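Local coordinates for protein ChloroPhenol Reduction gene K (Desulfitobacterium dehalogenans, PDB 2H6C) that probably acts as a CRP/FNR-type transcriptional regulator that binds DNA and controls halorespiration genes in response to chlorophenols, at residues G85-P89 against F107-L112; L154-Y158 against L222-S226. All coordinates share one frame; numbering follows the deposited sequence.

Interaction 1 of 2, residues G85-P89 against F107-L112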
# COMPACT_ATOMS: atom_id res chain seq x y z
N GLY A 85 6.04 -6.77 -15.91
CA GLY A 85 7.30 -7.46 -15.63
C GLY A 85 8.44 -6.66 -15.06
O GLY A 85 8.78 -5.61 -15.57
N ARG A 86 9.03 -7.16 -13.99
CA ARG A 86 10.36 -6.73 -13.59
C ARG A 86 11.33 -6.87 -14.80
O ARG A 86 11.49 -7.95 -15.36
CB ARG A 86 10.84 -7.55 -12.37
N LEU A 87 11.92 -5.75 -15.24
CA LEU A 87 13.18 -5.80 -16.03
C LEU A 87 14.40 -5.88 -15.08
O LEU A 87 15.44 -6.33 -15.51
CB LEU A 87 13.33 -4.62 -17.05
CG LEU A 87 14.31 -4.79 -18.26
CD1 LEU A 87 13.97 -5.99 -19.21
CD2 LEU A 87 14.43 -3.51 -19.10
N TYR A 88 14.24 -5.42 -13.82
CA TYR A 88 15.21 -5.48 -12.67
C TYR A 88 14.44 -5.89 -11.42
O TYR A 88 13.30 -5.47 -11.27
CB TYR A 88 15.86 -4.10 -12.40
CG TYR A 88 16.50 -3.44 -13.62
CD1 TYR A 88 15.72 -3.11 -14.75
CD2 TYR A 88 17.88 -3.15 -13.67
CE1 TYR A 88 16.27 -2.53 -15.88
CE2 TYR A 88 18.44 -2.56 -14.81
CZ TYR A 88 17.61 -2.26 -15.92
OH TYR A 88 18.08 -1.70 -17.09
N PRO A 89 15.04 -6.62 -10.47
CA PRO A 89 14.30 -7.01 -9.26
C PRO A 89 13.62 -5.84 -8.56
O PRO A 89 14.26 -4.86 -8.21
CB PRO A 89 15.37 -7.61 -8.30
CG PRO A 89 16.62 -7.72 -9.08
CD PRO A 89 16.44 -7.09 -10.46
N PHE A 107 10.27 -9.32 -24.06
CA PHE A 107 11.20 -8.31 -24.55
C PHE A 107 12.38 -8.16 -23.62
O PHE A 107 12.23 -7.78 -22.49
CB PHE A 107 10.50 -6.95 -24.68
CG PHE A 107 9.63 -6.82 -25.90
CD1 PHE A 107 8.28 -6.59 -25.78
CD2 PHE A 107 10.17 -6.91 -27.17
CE1 PHE A 107 7.48 -6.48 -26.90
CE2 PHE A 107 9.35 -6.77 -28.31
CZ PHE A 107 8.02 -6.57 -28.17
N SER A 108 13.57 -8.48 -24.10
CA SER A 108 14.76 -8.31 -23.30
C SER A 108 15.18 -6.85 -23.29
O SER A 108 14.76 -6.07 -24.17
CB SER A 108 15.89 -9.06 -23.92
OG SER A 108 16.00 -8.63 -25.26
N GLU A 109 16.04 -6.50 -22.34
CA GLU A 109 16.70 -5.22 -22.44
C GLU A 109 17.32 -5.14 -23.83
O GLU A 109 16.96 -4.27 -24.61
CB GLU A 109 17.76 -5.06 -21.34
CG GLU A 109 18.23 -3.64 -21.14
CD GLU A 109 19.33 -3.57 -20.10
OE1 GLU A 109 19.08 -4.05 -18.96
OE2 GLU A 109 20.44 -3.05 -20.40
N GLU A 110 18.18 -6.10 -24.17
CA GLU A 110 19.00 -6.02 -25.40
C GLU A 110 18.06 -5.79 -26.56
O GLU A 110 18.29 -4.91 -27.40
CB GLU A 110 19.84 -7.27 -25.63
N CYS A 111 16.96 -6.54 -26.55
CA CYS A 111 15.95 -6.39 -27.58
C CYS A 111 15.42 -4.96 -27.55
O CYS A 111 15.26 -4.32 -28.61
CB CYS A 111 14.81 -7.37 -27.39
SG CYS A 111 13.63 -7.30 -28.75
N LEU A 112 15.16 -4.46 -26.33
CA LEU A 112 14.46 -3.20 -26.22
C LEU A 112 15.28 -2.11 -26.89
O LEU A 112 14.74 -1.32 -27.68
CB LEU A 112 14.10 -2.88 -24.78
CG LEU A 112 12.88 -3.60 -24.19
CD1 LEU A 112 12.87 -3.34 -22.66
CD2 LEU A 112 11.55 -3.20 -24.86
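Leu87 lays CD1 over the junction of strand 102-107 and helix 109-118 and turns CD2 to the helix itself. CD1 sits 3.8 Å from Glu109 N, close to the first backbone amide of the helix, and 4.1 Å from Phe107 O. CD2 meets Leu112 CD1 tip to tip at 3.9 Å, one helical turn further on. The first torsion of Leu87 (chi1 -159°) sets CG beside the carbonyl carbon, and from there the two methyls reach the helix start. Met53 of strand 53-58 touches both leucines, and Phe124 of the second subunit packs on Leu87, Leu112, Tyr88 and Glu109, making the cluster part of the dimer interface.

Beside this apolar patch Tyr88 and Glu109 cross at about a right angle, their ring and carboxylate planes only 11° apart. Tyr88 OH lies 3.2 Å from Glu109 OE1, while OE2 of the same carboxylate forms a salt bridge with Arg113. The glutamate is thus anchored from its own helix. The contact joins the loop after strand 82-84 to the start of helix 109-118, both within the cyclic nucleotide-binding-type domain. Its chemistry is mainly that of aliphatic packing, with a polar margin in which the salt bridge probably offsets the carboxylate charge beside the tyrosine.

Interaction 2 of 2, residues L154-Y158 against L222-S226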
# COMPACT_ATOMS: atom_id res chain seq x y z
N LEU A 154 -7.29 3.53 18.57
CA LEU A 154 -7.15 4.06 19.91
C LEU A 154 -8.25 3.47 20.78
O LEU A 154 -8.01 2.93 21.88
CB LEU A 154 -7.26 5.57 19.86
CG LEU A 154 -6.24 6.21 18.94
CD1 LEU A 154 -6.79 7.52 18.49
CD2 LEU A 154 -4.92 6.37 19.66
N ARG A 155 -9.46 3.57 20.26
CA ARG A 155 -10.64 3.07 20.93
C ARG A 155 -10.34 1.71 21.49
O ARG A 155 -10.50 1.49 22.68
CB ARG A 155 -11.75 2.96 19.93
CG ARG A 155 -13.07 2.86 20.53
CD ARG A 155 -13.75 4.19 20.46
NE ARG A 155 -13.43 5.02 21.63
CZ ARG A 155 -14.15 6.08 22.01
NH1 ARG A 155 -15.22 6.44 21.30
NH2 ARG A 155 -13.79 6.78 23.09
N LEU A 156 -9.87 0.82 20.63
CA LEU A 156 -9.39 -0.49 21.04
C LEU A 156 -8.48 -0.46 22.27
O LEU A 156 -8.72 -1.18 23.23
CB LEU A 156 -8.62 -1.17 19.92
CG LEU A 156 -7.97 -2.52 20.29
CD1 LEU A 156 -9.06 -3.54 20.60
CD2 LEU A 156 -7.07 -3.05 19.17
N PHE A 157 -7.44 0.36 22.24
CA PHE A 157 -6.52 0.43 23.38
C PHE A 157 -7.16 0.99 24.63
O PHE A 157 -6.85 0.56 25.73
CB PHE A 157 -5.31 1.28 23.06
CG PHE A 157 -4.30 0.60 22.20
CD1 PHE A 157 -4.17 0.92 20.85
CD2 PHE A 157 -3.48 -0.39 22.73
CE1 PHE A 157 -3.22 0.28 20.07
CE2 PHE A 157 -2.55 -1.03 21.96
CZ PHE A 157 -2.42 -0.70 20.64
N TYR A 158 -8.01 1.99 24.50
CA TYR A 158 -8.55 2.62 25.69
C TYR A 158 -9.36 1.50 26.29
O TYR A 158 -9.05 1.02 27.38
CB TYR A 158 -9.39 3.87 25.35
CG TYR A 158 -10.32 4.29 26.45
CD1 TYR A 158 -9.85 4.99 27.54
CD2 TYR A 158 -11.66 3.98 26.40
CE1 TYR A 158 -10.70 5.35 28.56
CE2 TYR A 158 -12.52 4.36 27.42
CZ TYR A 158 -12.03 5.03 28.48
OH TYR A 158 -12.88 5.38 29.48
N LEU A 222 -5.05 9.20 26.01
CA LEU A 222 -5.54 8.11 25.17
C LEU A 222 -7.03 8.31 24.91
O LEU A 222 -7.44 8.53 23.77
CB LEU A 222 -5.28 6.77 25.86
CG LEU A 222 -5.58 5.47 25.12
CD1 LEU A 222 -5.61 5.62 23.62
CD2 LEU A 222 -4.53 4.46 25.47
N LYS A 223 -7.81 8.29 25.99
CA LYS A 223 -9.25 8.51 25.95
C LYS A 223 -9.59 9.78 25.23
O LYS A 223 -10.61 9.87 24.54
CB LYS A 223 -9.82 8.59 27.37
CG LYS A 223 -11.31 8.93 27.44
CD LYS A 223 -11.92 8.51 28.77
CE LYS A 223 -13.40 8.14 28.58
NZ LYS A 223 -14.01 7.66 29.87
N HIS A 224 -8.74 10.78 25.43
CA HIS A 224 -8.96 12.11 24.87
C HIS A 224 -9.00 12.08 23.33
O HIS A 224 -9.74 12.87 22.74
CB HIS A 224 -7.93 13.14 25.39
CG HIS A 224 -8.49 14.52 25.56
ND1 HIS A 224 -9.44 15.05 24.71
CD2 HIS A 224 -8.24 15.49 26.49
CE1 HIS A 224 -9.76 16.27 25.11
NE2 HIS A 224 -9.04 16.56 26.18
N LEU A 225 -8.24 11.17 22.70
CA LEU A 225 -8.18 11.11 21.24
C LEU A 225 -9.16 10.04 20.83
O LEU A 225 -8.77 8.99 20.40
CB LEU A 225 -6.78 10.74 20.73
CG LEU A 225 -5.56 10.75 21.68
CD1 LEU A 225 -4.27 10.38 20.95
CD2 LEU A 225 -5.38 12.07 22.32
N SER A 226 -10.45 10.31 21.02
CA SER A 226 -11.53 9.36 20.67
C SER A 226 -12.89 9.86 21.23
O SER A 226 -13.38 10.94 20.86
CB SER A 226 -11.22 7.92 21.13
OG SER A 226 -10.10 7.82 21.99
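In the Crp-like helix-turn-helix domain, the middle of helix 148-164 packs against the last modelled residues of the chain, where a type I beta turn runs from Leu222 to Leu225. Leu222 is the apolar centre. Its CG lies 4.1 Å from Tyr158 CB, and its two methyls part, CD1 toward Leu154 CD2 and CD2 toward Phe157 CB. Leu207 of strand 207-209 also touches Leu222 and Phe157, while the Phe157 ring meets that of Phe214 edge-to-face. Leu154 also extends CD1 to Leu225 CB at 3.9 Å, the two side chains crossing at about a right angle.

At the margin Lys223 runs extended across the Tyr158 ring, its CG 4.3 Å from the ring centroid and 29° off the normal, an off-centre CH-pi contact. The chain ends in a hydrogen bond from Lys223 NZ to Tyr158 OH (2.6 Å). A first torsion of 162° at Tyr158 swings the ring toward Lys223, and the two side chains cross at a slant. Were Tyr158 replaced by an alanine, the lysine ammonium would probably lose its phenolic acceptor, and its aliphatic chain the ring on which it rests. Arg155, bent along its chain, makes a salt bridge through NH1 with Glu185 of the second subunit. Over one face of its guanidinium lies Ser226 CB, 3.4 Å from Arg155 NH2.

Followed from the N terminus, the two contacts close in series. Interaction 1 comes first: the loop 85-89 is brought back to 107-112 after 17 residues that include strand 94-98 and most of strand 102-107, all within the beta domain. The chain then passes through the long helix 121-142 before interaction 2 opens at 154-158, to close at 222-226 after 63 intervening residues, enclosing much of the helix-turn-helix domain. The loops neither nest nor cross. Their centres are 50 Å apart, on opposite sides of the chain's centre, yet residues of both contacts touch the second subunit.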